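Local coordinates for protein kojibiose phosphorylase (Gut metagenome, PDB 6W0P) that belongs to glycoside hydrolase family 65 and combines a beta-rich N-terminal domain with a largely helical central catalytic domain, at residues A[175-180]-A[184-189]; A[190-195]-A[210-215]; A[561-566]-A[572-577]. All blocks are in the same frame, centred on the assembly; numbering follows the deposited sequence.

Overall arrangement
Contacts 1 and 2 lie in the N-terminal beta domain, and contact 3 lies in the central catalytic domain of the family. Contacts 1 and 2 share strand 186-194: contact 1 is at its start and contact 2 at its end. Their centres are about 16 Å apart, and they touch where Trp186 CH2 packs on Leu211 CB at 4.1 Å. Contact 3 comes much later in the chain and touches neither. Its centre is about 41 Å from that of contact 1 and about 54 Å from that of contact 2. Contacts 2 and 3 lie on opposite sides of the chain's centre. Only contact 3 reaches the second subunit.

Contact 1 of 3, residues A[175-180]-A[184-189]; sequences SNILHW and CYWNRV
Cys184 reaches across to the backbone of 175-177. Its SG, turned anti to its own backbone N (chi1 -176°), is placed 3.4 Å from Ser175 O. Its CA makes a CA-H...O contact with Ile177 O. Trp186 N gives SG a weak hydrogen bond. One water joins the two backbones: it donates to Ile177 O at 2.8 Å and accepts from Tyr185 N at 3.1 Å. Ser175 OG sits over one face of the Trp186 indole, 3.6 Å from Trp186 CG. Ile177 runs beside the same side chain, with its CD1 3.8 Å from Trp186 CD1. At the far end, His179 CB packs on Tyr185 CD1 at 3.6 Å. The Tyr185 hydroxyl meets the edge of the Trp180 ring, near its plane, at CD1. In the second shell, Asn87 O accepts a hydrogen bond from Trp186 NE1, and Asn87 N is hydrogen-bonded to His179 ND1. Phe84 adds edge-to-face contacts with Trp180 and Tyr185. The whole is a connection between two sheets, in which the loop after strand 165-174 turns back to start strand 186-194, with Trp186 and Ser175 packed on Val202 of strand 197-204.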
loop_
_atom_site.group_PDB
_atom_site.type_symbol
_atom_site.label_atom_id
_atom_site.label_comp_id
_atom_site.label_asym_id
_atom_site.label_seq_id
_atom_site.Cartn_x
_atom_site.Cartn_y
_atom_site.Cartn_z
ATOM N N SER A 175 -34.410 -12.344 -0.326
ATOM C CA SER A 175 -33.496 -11.199 -0.550
ATOM C C SER A 175 -32.800 -10.820 0.761
ATOM O O SER A 175 -32.384 -9.659 0.881
ATOM C CB SER A 175 -34.199 -10.032 -1.199
ATOM O OG SER A 175 -33.260 -9.026 -1.575
ATOM N N ASN A 176 -32.619 -11.787 1.671
ATOM C CA ASN A 176 -31.797 -11.626 2.903
ATOM C C ASN A 176 -30.377 -12.148 2.641
ATOM O O ASN A 176 -29.603 -12.308 3.614
ATOM C CB ASN A 176 -32.476 -12.309 4.098
ATOM C CG ASN A 176 -33.721 -11.557 4.530
ATOM O OD1 ASN A 176 -33.643 -10.383 4.860
ATOM N ND2 ASN A 176 -34.874 -12.201 4.487
ATOM N N ILE A 177 -30.044 -12.414 1.374
ATOM C CA ILE A 177 -28.790 -13.127 0.967
ATOM C C ILE A 177 -27.593 -12.255 1.340
ATOM O O ILE A 177 -27.685 -11.006 1.247
ATOM C CB ILE A 177 -28.798 -13.538 -0.527
ATOM C CG1 ILE A 177 -29.487 -12.554 -1.477
ATOM C CG2 ILE A 177 -29.466 -14.885 -0.675
ATOM C CD1 ILE A 177 -28.969 -11.155 -1.471
ATOM N N LEU A 178 -26.503 -12.887 1.756
ATOM C CA LEU A 178 -25.255 -12.162 2.085
ATOM C C LEU A 178 -24.393 -12.039 0.825
ATOM O O LEU A 178 -24.482 -12.899 -0.087
ATOM C CB LEU A 178 -24.498 -12.892 3.201
ATOM C CG LEU A 178 -25.315 -13.260 4.444
ATOM C CD1 LEU A 178 -24.454 -14.062 5.425
ATOM C CD2 LEU A 178 -25.913 -12.006 5.113
ATOM N N HIS A 179 -23.604 -10.972 0.780
ATOM C CA HIS A 179 -22.401 -10.809 -0.071
ATOM C C HIS A 179 -21.149 -10.847 0.809
ATOM O O HIS A 179 -21.252 -10.467 2.000
ATOM C CB HIS A 179 -22.481 -9.503 -0.852
ATOM C CG HIS A 179 -21.611 -9.538 -2.052
ATOM N ND1 HIS A 179 -22.048 -10.069 -3.245
ATOM C CD2 HIS A 179 -20.334 -9.140 -2.235
ATOM C CE1 HIS A 179 -21.062 -9.992 -4.121
ATOM N NE2 HIS A 179 -20.005 -9.416 -3.531
ATOM N N TRP A 180 -20.029 -11.304 0.243
ATOM C CA TRP A 180 -18.751 -11.579 0.958
ATOM C C TRP A 180 -18.996 -12.535 2.140
ATOM O O TRP A 180 -18.154 -12.569 3.035
ATOM C CB TRP A 180 -18.079 -10.270 1.423
ATOM C CG TRP A 180 -17.824 -9.243 0.355
ATOM C CD1 TRP A 180 -18.200 -7.927 0.378
ATOM C CD2 TRP A 180 -17.142 -9.434 -0.907
ATOM N NE1 TRP A 180 -17.803 -7.296 -0.776
ATOM C CE2 TRP A 180 -17.153 -8.190 -1.579
ATOM C CE3 TRP A 180 -16.539 -10.533 -1.544
ATOM C CZ2 TRP A 180 -16.584 -8.014 -2.840
ATOM C CZ3 TRP A 180 -15.971 -10.360 -2.792
ATOM C CH2 TRP A 180 -16.003 -9.115 -3.432
ATOM N N CYS A 184 -25.937 -8.466 4.144
ATOM C CA CYS A 184 -27.032 -8.257 3.173
ATOM C C CYS A 184 -26.985 -6.800 2.721
ATOM O O CYS A 184 -26.908 -5.943 3.585
ATOM C CB CYS A 184 -28.399 -8.565 3.775
ATOM S SG CYS A 184 -29.741 -8.416 2.564
ATOM N N TYR A 185 -26.989 -6.551 1.414
ATOM C CA TYR A 185 -26.796 -5.201 0.821
ATOM C C TYR A 185 -28.144 -4.662 0.329
ATOM O O TYR A 185 -28.146 -3.698 -0.429
ATOM C CB TYR A 185 -25.696 -5.243 -0.247
ATOM C CG TYR A 185 -24.309 -5.282 0.350
ATOM C CD1 TYR A 185 -23.742 -6.480 0.754
ATOM C CD2 TYR A 185 -23.586 -4.117 0.582
ATOM C CE1 TYR A 185 -22.484 -6.524 1.337
ATOM C CE2 TYR A 185 -22.332 -4.142 1.169
ATOM C CZ TYR A 185 -21.777 -5.349 1.551
ATOM O OH TYR A 185 -20.540 -5.399 2.133
ATOM N N TRP A 186 -29.244 -5.228 0.824
ATOM C CA TRP A 186 -30.637 -4.854 0.462
ATOM C C TRP A 186 -31.408 -4.369 1.695
ATOM O O TRP A 186 -31.245 -5.001 2.771
ATOM C CB TRP A 186 -31.334 -6.055 -0.174
ATOM C CG TRP A 186 -30.688 -6.456 -1.461
ATOM C CD1 TRP A 186 -29.752 -7.429 -1.644
ATOM C CD2 TRP A 186 -30.886 -5.842 -2.739
ATOM N NE1 TRP A 186 -29.388 -7.490 -2.964
ATOM C CE2 TRP A 186 -30.069 -6.527 -3.659
ATOM C CE3 TRP A 186 -31.690 -4.801 -3.203
ATOM C CZ2 TRP A 186 -30.035 -6.197 -5.011
ATOM C CZ3 TRP A 186 -31.659 -4.476 -4.542
ATOM C CH2 TRP A 186 -30.838 -5.167 -5.431
ATOM N N ASN A 187 -32.204 -3.302 1.543
ATOM C CA ASN A 187 -33.217 -2.864 2.544
ATOM C C ASN A 187 -34.616 -3.213 2.025
ATOM O O ASN A 187 -34.849 -3.134 0.790
ATOM C CB ASN A 187 -33.151 -1.363 2.852
ATOM C CG ASN A 187 -31.901 -0.971 3.608
ATOM O OD1 ASN A 187 -31.487 -1.682 4.514
ATOM N ND2 ASN A 187 -31.274 0.131 3.218
ATOM N N ARG A 188 -35.528 -3.508 2.949
ATOM C CA ARG A 188 -36.947 -3.833 2.676
ATOM C C ARG A 188 -37.638 -2.633 2.009
ATOM O O ARG A 188 -37.351 -1.478 2.384
ATOM C CB ARG A 188 -37.598 -4.224 4.006
ATOM C CG ARG A 188 -39.117 -4.175 4.020
ATOM C CD ARG A 188 -39.699 -4.537 5.378
ATOM N NE ARG A 188 -40.846 -5.432 5.252
ATOM C CZ ARG A 188 -41.435 -6.098 6.249
ATOM N NH1 ARG A 188 -41.021 -5.981 7.503
ATOM N NH2 ARG A 188 -42.456 -6.893 5.982
ATOM N N VAL A 189 -38.539 -2.884 1.066
ATOM C CA VAL A 189 -39.546 -1.868 0.636
ATOM C C VAL A 189 -40.925 -2.465 0.898
ATOM O O VAL A 189 -41.571 -2.002 1.844
ATOM C CB VAL A 189 -39.377 -1.436 -0.832
ATOM C CG1 VAL A 189 -40.440 -0.427 -1.246
ATOM C CG2 VAL A 189 -37.977 -0.890 -1.095
HETATM O O HOH W 1 -26.701 -9.019 -0.517
#

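Contact 2 of 3, residues A[190-195]-A[210-215]; sequences KEFKIG and TLTSVM
Phe192 CG lies between its backbone N and carbonyl carbon (chi1 53°), which turns the ring toward Val214. Val214 CG1 is anti to its own carbonyl carbon (chi1 -67°) and faces that ring. The setting is the large antiparallel sheet of the N-terminal beta domain. Strands 186-194 and 210-217 are second neighbours in it, with strand 197-204 between them. The CA atoms of Phe192 and Val214 are therefore 9.2 Å apart, and no hydrogen bond joins the segments directly. Their backbones are instead linked through the middle strand: backbone hydrogen bonds join Phe192 to Gly199 and Leu211 to Val202. The contact is small, buried and apolar, and the Phe192 ring, which also touches Thr201, reaches over the middle strand. Phe192 presents its edge, with Val214 CG1 and Thr212 CG2 both near the ring plane. Thr212 meets the ring through its methyl, while its hydroxyl is hydrogen-bonded to Thr201 OG1 and Gln266 OE1. Arg267 of helix 263-277 makes a cation-pi contact with the Phe192 ring, and Val214 packs on Leu274 of the same helix. This helix thus covers the face of the sheet on which the contact lies. At the centre, Phe192 CZ is 3.6 Å from Val214 CG1 and 4.1 Å from Thr212 CG2.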
loop_
_atom_site.group_PDB
_atom_site.type_symbol
_atom_site.label_atom_id
_atom_site.label_comp_id
_atom_site.label_asym_id
_atom_site.label_seq_id
_atom_site.Cartn_x
_atom_site.Cartn_y
_atom_site.Cartn_z
ATOM N N LYS A 190 -41.313 -3.501 0.148
ATOM C CA LYS A 190 -42.664 -4.108 0.237
ATOM C C LYS A 190 -42.609 -5.613 -0.063
ATOM O O LYS A 190 -41.790 -6.022 -0.919
ATOM C CB LYS A 190 -43.598 -3.375 -0.734
ATOM C CG LYS A 190 -45.083 -3.526 -0.448
ATOM C CD LYS A 190 -45.547 -2.885 0.860
ATOM C CE LYS A 190 -47.059 -2.887 0.968
ATOM N NZ LYS A 190 -47.541 -2.035 2.078
ATOM N N GLU A 191 -43.451 -6.396 0.628
ATOM C CA GLU A 191 -43.844 -7.780 0.246
ATOM C C GLU A 191 -45.340 -7.754 -0.095
ATOM O O GLU A 191 -46.040 -6.950 0.511
ATOM C CB GLU A 191 -43.505 -8.766 1.364
ATOM C CG GLU A 191 -42.043 -8.716 1.770
ATOM C CD GLU A 191 -41.728 -7.687 2.843
ATOM O OE1 GLU A 191 -42.656 -7.266 3.536
ATOM O OE2 GLU A 191 -40.551 -7.319 2.996
ATOM N N PHE A 192 -45.807 -8.541 -1.065
ATOM C CA PHE A 192 -47.206 -8.447 -1.551
ATOM C C PHE A 192 -47.652 -9.755 -2.185
ATOM O O PHE A 192 -46.814 -10.470 -2.780
ATOM C CB PHE A 192 -47.351 -7.330 -2.589
ATOM C CG PHE A 192 -46.380 -7.406 -3.739
ATOM C CD1 PHE A 192 -46.673 -8.149 -4.873
ATOM C CD2 PHE A 192 -45.174 -6.724 -3.685
ATOM C CE1 PHE A 192 -45.771 -8.223 -5.924
ATOM C CE2 PHE A 192 -44.270 -6.798 -4.738
ATOM C CZ PHE A 192 -44.568 -7.553 -5.852
ATOM N N LYS A 193 -48.950 -10.036 -2.087
ATOM C CA LYS A 193 -49.617 -11.070 -2.911
ATOM C C LYS A 193 -50.783 -10.391 -3.627
ATOM O O LYS A 193 -51.611 -9.781 -2.956
ATOM C CB LYS A 193 -50.019 -12.291 -2.076
ATOM C CG LYS A 193 -50.832 -13.344 -2.824
ATOM C CD LYS A 193 -50.495 -14.767 -2.433
ATOM C CE LYS A 193 -51.606 -15.753 -2.721
ATOM N NZ LYS A 193 -52.065 -15.704 -4.130
ATOM N N ILE A 194 -50.787 -10.459 -4.953
ATOM C CA ILE A 194 -51.848 -9.917 -5.843
ATOM C C ILE A 194 -52.275 -11.049 -6.769
ATOM O O ILE A 194 -51.493 -11.396 -7.651
ATOM C CB ILE A 194 -51.320 -8.692 -6.612
ATOM C CG1 ILE A 194 -50.609 -7.735 -5.647
ATOM C CG2 ILE A 194 -52.445 -8.035 -7.406
ATOM C CD1 ILE A 194 -50.562 -6.272 -6.072
ATOM N N GLY A 195 -53.470 -11.603 -6.553
ATOM C CA GLY A 195 -53.988 -12.748 -7.328
ATOM C C GLY A 195 -53.095 -13.964 -7.139
ATOM O O GLY A 195 -52.713 -14.241 -5.994
ATOM N N THR A 210 -33.132 -0.338 -7.128
ATOM C CA THR A 210 -34.329 -1.100 -6.715
ATOM C C THR A 210 -34.514 -2.310 -7.633
ATOM O O THR A 210 -34.065 -2.265 -8.806
ATOM C CB THR A 210 -35.584 -0.217 -6.729
ATOM O OG1 THR A 210 -35.909 0.073 -8.093
ATOM C CG2 THR A 210 -35.402 1.052 -5.924
ATOM N N LEU A 211 -35.173 -3.331 -7.093
ATOM C CA LEU A 211 -35.497 -4.581 -7.799
ATOM C C LEU A 211 -36.877 -5.055 -7.333
ATOM O O LEU A 211 -37.128 -5.019 -6.117
ATOM C CB LEU A 211 -34.393 -5.575 -7.439
ATOM C CG LEU A 211 -34.593 -6.998 -7.938
ATOM C CD1 LEU A 211 -33.243 -7.672 -8.148
ATOM C CD2 LEU A 211 -35.453 -7.802 -6.974
ATOM N N THR A 212 -37.718 -5.515 -8.258
ATOM C CA THR A 212 -38.977 -6.238 -7.942
ATOM C C THR A 212 -38.848 -7.660 -8.471
ATOM O O THR A 212 -38.559 -7.822 -9.673
ATOM C CB THR A 212 -40.221 -5.535 -8.500
ATOM O OG1 THR A 212 -40.354 -4.307 -7.795
ATOM C CG2 THR A 212 -41.489 -6.338 -8.314
ATOM N N SER A 213 -38.995 -8.634 -7.578
ATOM C CA SER A 213 -39.006 -10.077 -7.896
ATOM C C SER A 213 -40.409 -10.614 -7.658
ATOM O O SER A 213 -40.894 -10.482 -6.509
ATOM C CB SER A 213 -38.008 -10.833 -7.074
ATOM O OG SER A 213 -37.979 -12.187 -7.501
ATOM N N VAL A 214 -41.020 -11.180 -8.704
ATOM C CA VAL A 214 -42.393 -11.754 -8.628
ATOM C C VAL A 214 -42.381 -13.190 -9.158
ATOM O O VAL A 214 -41.708 -13.459 -10.173
ATOM C CB VAL A 214 -43.404 -10.878 -9.387
ATOM C CG1 VAL A 214 -43.595 -9.528 -8.700
ATOM C CG2 VAL A 214 -43.007 -10.693 -10.843
ATOM N N MET A 215 -43.111 -14.079 -8.492
ATOM C CA MET A 215 -43.304 -15.458 -8.980
ATOM C C MET A 215 -44.784 -15.838 -8.932
ATOM O O MET A 215 -45.570 -15.183 -8.245
ATOM C CB MET A 215 -42.487 -16.458 -8.169
ATOM C CG MET A 215 -42.901 -16.567 -6.740
ATOM S SD MET A 215 -42.036 -17.962 -6.014
ATOM C CE MET A 215 -42.372 -17.720 -4.270
#

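Contact 3 of 3, residues A[561-566]-A[572-577]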
loop_
_atom_site.group_PDB
_atom_site.type_symbol
_atom_site.label_atom_id
_atom_site.label_comp_id
_atom_site.label_asym_id
_atom_site.label_seq_id
_atom_site.Cartn_x
_atom_site.Cartn_y
_atom_site.Cartn_z
ATOM N N LYS A 561 13.481 -21.095 -15.573
ATOM C CA LYS A 561 13.644 -22.569 -15.444
ATOM C C LYS A 561 14.265 -22.927 -14.084
ATOM O O LYS A 561 14.125 -24.093 -13.691
ATOM C CB LYS A 561 14.464 -23.127 -16.612
ATOM C CG LYS A 561 13.778 -23.013 -17.972
ATOM C CD LYS A 561 14.472 -23.757 -19.111
ATOM C CE LYS A 561 15.700 -23.052 -19.665
ATOM N NZ LYS A 561 16.952 -23.520 -19.018
ATOM N N THR A 562 14.887 -21.972 -13.375
ATOM C CA THR A 562 15.563 -22.205 -12.066
ATOM C C THR A 562 14.599 -21.940 -10.905
ATOM O O THR A 562 14.960 -22.195 -9.749
ATOM C CB THR A 562 16.819 -21.340 -11.893
ATOM O OG1 THR A 562 16.375 -20.006 -11.620
ATOM C CG2 THR A 562 17.754 -21.405 -13.088
ATOM N N ILE A 563 13.415 -21.422 -11.182
ATOM C CA ILE A 563 12.396 -21.203 -10.127
ATOM C C ILE A 563 11.795 -22.579 -9.832
ATOM O O ILE A 563 11.277 -23.218 -10.764
ATOM C CB ILE A 563 11.373 -20.134 -10.562
ATOM C CG1 ILE A 563 12.055 -18.774 -10.758
ATOM C CG2 ILE A 563 10.225 -20.043 -9.569
ATOM C CD1 ILE A 563 11.259 -17.788 -11.584
ATOM N N LYS A 564 11.911 -23.030 -8.587
ATOM C CA LYS A 564 11.380 -24.342 -8.137
ATOM C C LYS A 564 9.854 -24.215 -8.070
ATOM O O LYS A 564 9.344 -23.076 -8.115
ATOM C CB LYS A 564 11.996 -24.760 -6.795
ATOM C CG LYS A 564 13.522 -24.775 -6.725
ATOM C CD LYS A 564 14.105 -24.313 -5.381
ATOM C CE LYS A 564 15.361 -23.462 -5.521
ATOM N NZ LYS A 564 15.681 -22.702 -4.284
ATOM N N ASP A 565 9.154 -25.345 -7.984
ATOM C CA ASP A 565 7.672 -25.410 -7.934
ATOM C C ASP A 565 7.189 -25.008 -6.541
ATOM O O ASP A 565 6.119 -24.398 -6.458
ATOM C CB ASP A 565 7.180 -26.808 -8.304
ATOM C CG ASP A 565 7.361 -27.093 -9.775
ATOM O OD1 ASP A 565 8.520 -27.330 -10.192
ATOM O OD2 ASP A 565 6.352 -27.023 -10.488
ATOM N N GLU A 566 7.945 -25.362 -5.499
ATOM C CA GLU A 566 7.677 -24.962 -4.090
ATOM C C GLU A 566 7.547 -23.431 -3.985
ATOM O O GLU A 566 6.875 -22.979 -3.035
ATOM C CB GLU A 566 8.762 -25.511 -3.153
ATOM C CG GLU A 566 10.189 -25.175 -3.566
ATOM C CD GLU A 566 11.261 -26.050 -2.930
ATOM O OE1 GLU A 566 11.691 -27.039 -3.583
ATOM O OE2 GLU A 566 11.677 -25.736 -1.792
ATOM N N SER A 572 3.318 -15.643 -3.018
ATOM C CA SER A 572 3.165 -16.433 -1.770
ATOM C C SER A 572 4.520 -16.889 -1.229
ATOM O O SER A 572 4.548 -17.316 -0.054
ATOM C CB SER A 572 2.265 -17.626 -1.983
ATOM O OG SER A 572 0.979 -17.207 -2.413
ATOM N N HIS A 573 5.585 -16.852 -2.035
ATOM C CA HIS A 573 6.903 -17.413 -1.630
ATOM C C HIS A 573 8.015 -16.349 -1.641
ATOM O O HIS A 573 8.912 -16.480 -0.812
ATOM C CB HIS A 573 7.207 -18.712 -2.411
ATOM C CG HIS A 573 6.331 -19.857 -1.987
ATOM N ND1 HIS A 573 5.031 -20.017 -2.463
ATOM C CD2 HIS A 573 6.531 -20.860 -1.099
ATOM C CE1 HIS A 573 4.486 -21.080 -1.905
ATOM N NE2 HIS A 573 5.389 -21.617 -1.071
ATOM N N TRP A 574 7.943 -15.321 -2.488
ATOM C CA TRP A 574 8.978 -14.254 -2.617
ATOM C C TRP A 574 8.564 -13.008 -1.828
ATOM O O TRP A 574 7.380 -12.711 -1.792
ATOM C CB TRP A 574 9.222 -13.913 -4.099
ATOM C CG TRP A 574 10.007 -14.953 -4.832
ATOM C CD1 TRP A 574 10.189 -16.241 -4.436
ATOM C CD2 TRP A 574 10.702 -14.821 -6.089
ATOM N NE1 TRP A 574 10.962 -16.912 -5.337
ATOM C CE2 TRP A 574 11.282 -16.078 -6.368
ATOM C CE3 TRP A 574 10.921 -13.768 -6.993
ATOM C CZ2 TRP A 574 12.062 -16.311 -7.496
ATOM C CZ3 TRP A 574 11.692 -14.003 -8.107
ATOM C CH2 TRP A 574 12.240 -15.258 -8.359
ATOM N N SER A 575 9.520 -12.323 -1.202
ATOM C CA SER A 575 9.331 -10.977 -0.617
ATOM C C SER A 575 8.679 -10.081 -1.675
ATOM O O SER A 575 9.077 -10.117 -2.825
ATOM C CB SER A 575 10.625 -10.394 -0.130
ATOM O OG SER A 575 10.396 -9.306 0.744
ATOM N N TYR A 576 7.725 -9.273 -1.273
ATOM C CA TYR A 576 6.927 -8.408 -2.165
ATOM C C TYR A 576 7.787 -7.740 -3.255
ATOM O O TYR A 576 7.413 -7.840 -4.429
ATOM C CB TYR A 576 6.197 -7.323 -1.378
ATOM C CG TYR A 576 5.373 -6.468 -2.305
ATOM C CD1 TYR A 576 4.406 -7.061 -3.100
ATOM C CD2 TYR A 576 5.628 -5.123 -2.487
ATOM C CE1 TYR A 576 3.656 -6.322 -3.991
ATOM C CE2 TYR A 576 4.887 -4.367 -3.387
ATOM C CZ TYR A 576 3.881 -4.966 -4.118
ATOM O OH TYR A 576 3.110 -4.281 -5.007
ATOM N N ASP A 577 8.867 -7.045 -2.894
ATOM C CA ASP A 577 9.616 -6.214 -3.887
ATOM C C ASP A 577 10.386 -7.087 -4.893
ATOM O O ASP A 577 10.708 -6.584 -5.990
ATOM C CB ASP A 577 10.557 -5.225 -3.211
ATOM C CG ASP A 577 11.828 -5.869 -2.703
ATOM O OD1 ASP A 577 11.804 -6.435 -1.595
ATOM O OD2 ASP A 577 12.838 -5.786 -3.428
#
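The backbones of 561-566 and 572-577 stay well apart, with CA atoms 10.8 Å apart at Ile563 and Trp574 and 8.0 Å apart at Glu566 and His573. Side chains bridge the wider gap. Ile563 and Trp574 cross at about a right angle, and Ile563 CG1 reaches Trp574 CZ2 at 4.1 Å. Ile563 sends its side chain toward 572-577 from CA onward, and CG1 lies anti to the carbonyl carbon (chi1 -63°). Trp574 extends the six-membered end of its indole toward the isoleucine. Its NE1 is hydrogen-bonded to Glu567 OE2, which should help fix the turn of the ring, and Glu567 OE1 takes the backbone N of Lys564. The acid therefore ties both segments from the link between them. Ile584 packs on both Ile563 and Trp574, and Arg578 makes a cation-pi contact with the indole. Further along, Ser575 is hydrogen-bonded to Glu388 O and Asp390 OD2 of the second subunit, and Tyr576 sits edge-to-face with Trp410 of that subunit. Both segments belong to the central catalytic domain, an (alpha/alpha)6 barrel in this family, and lie in the long loop region between helices 522-534 and 590-596.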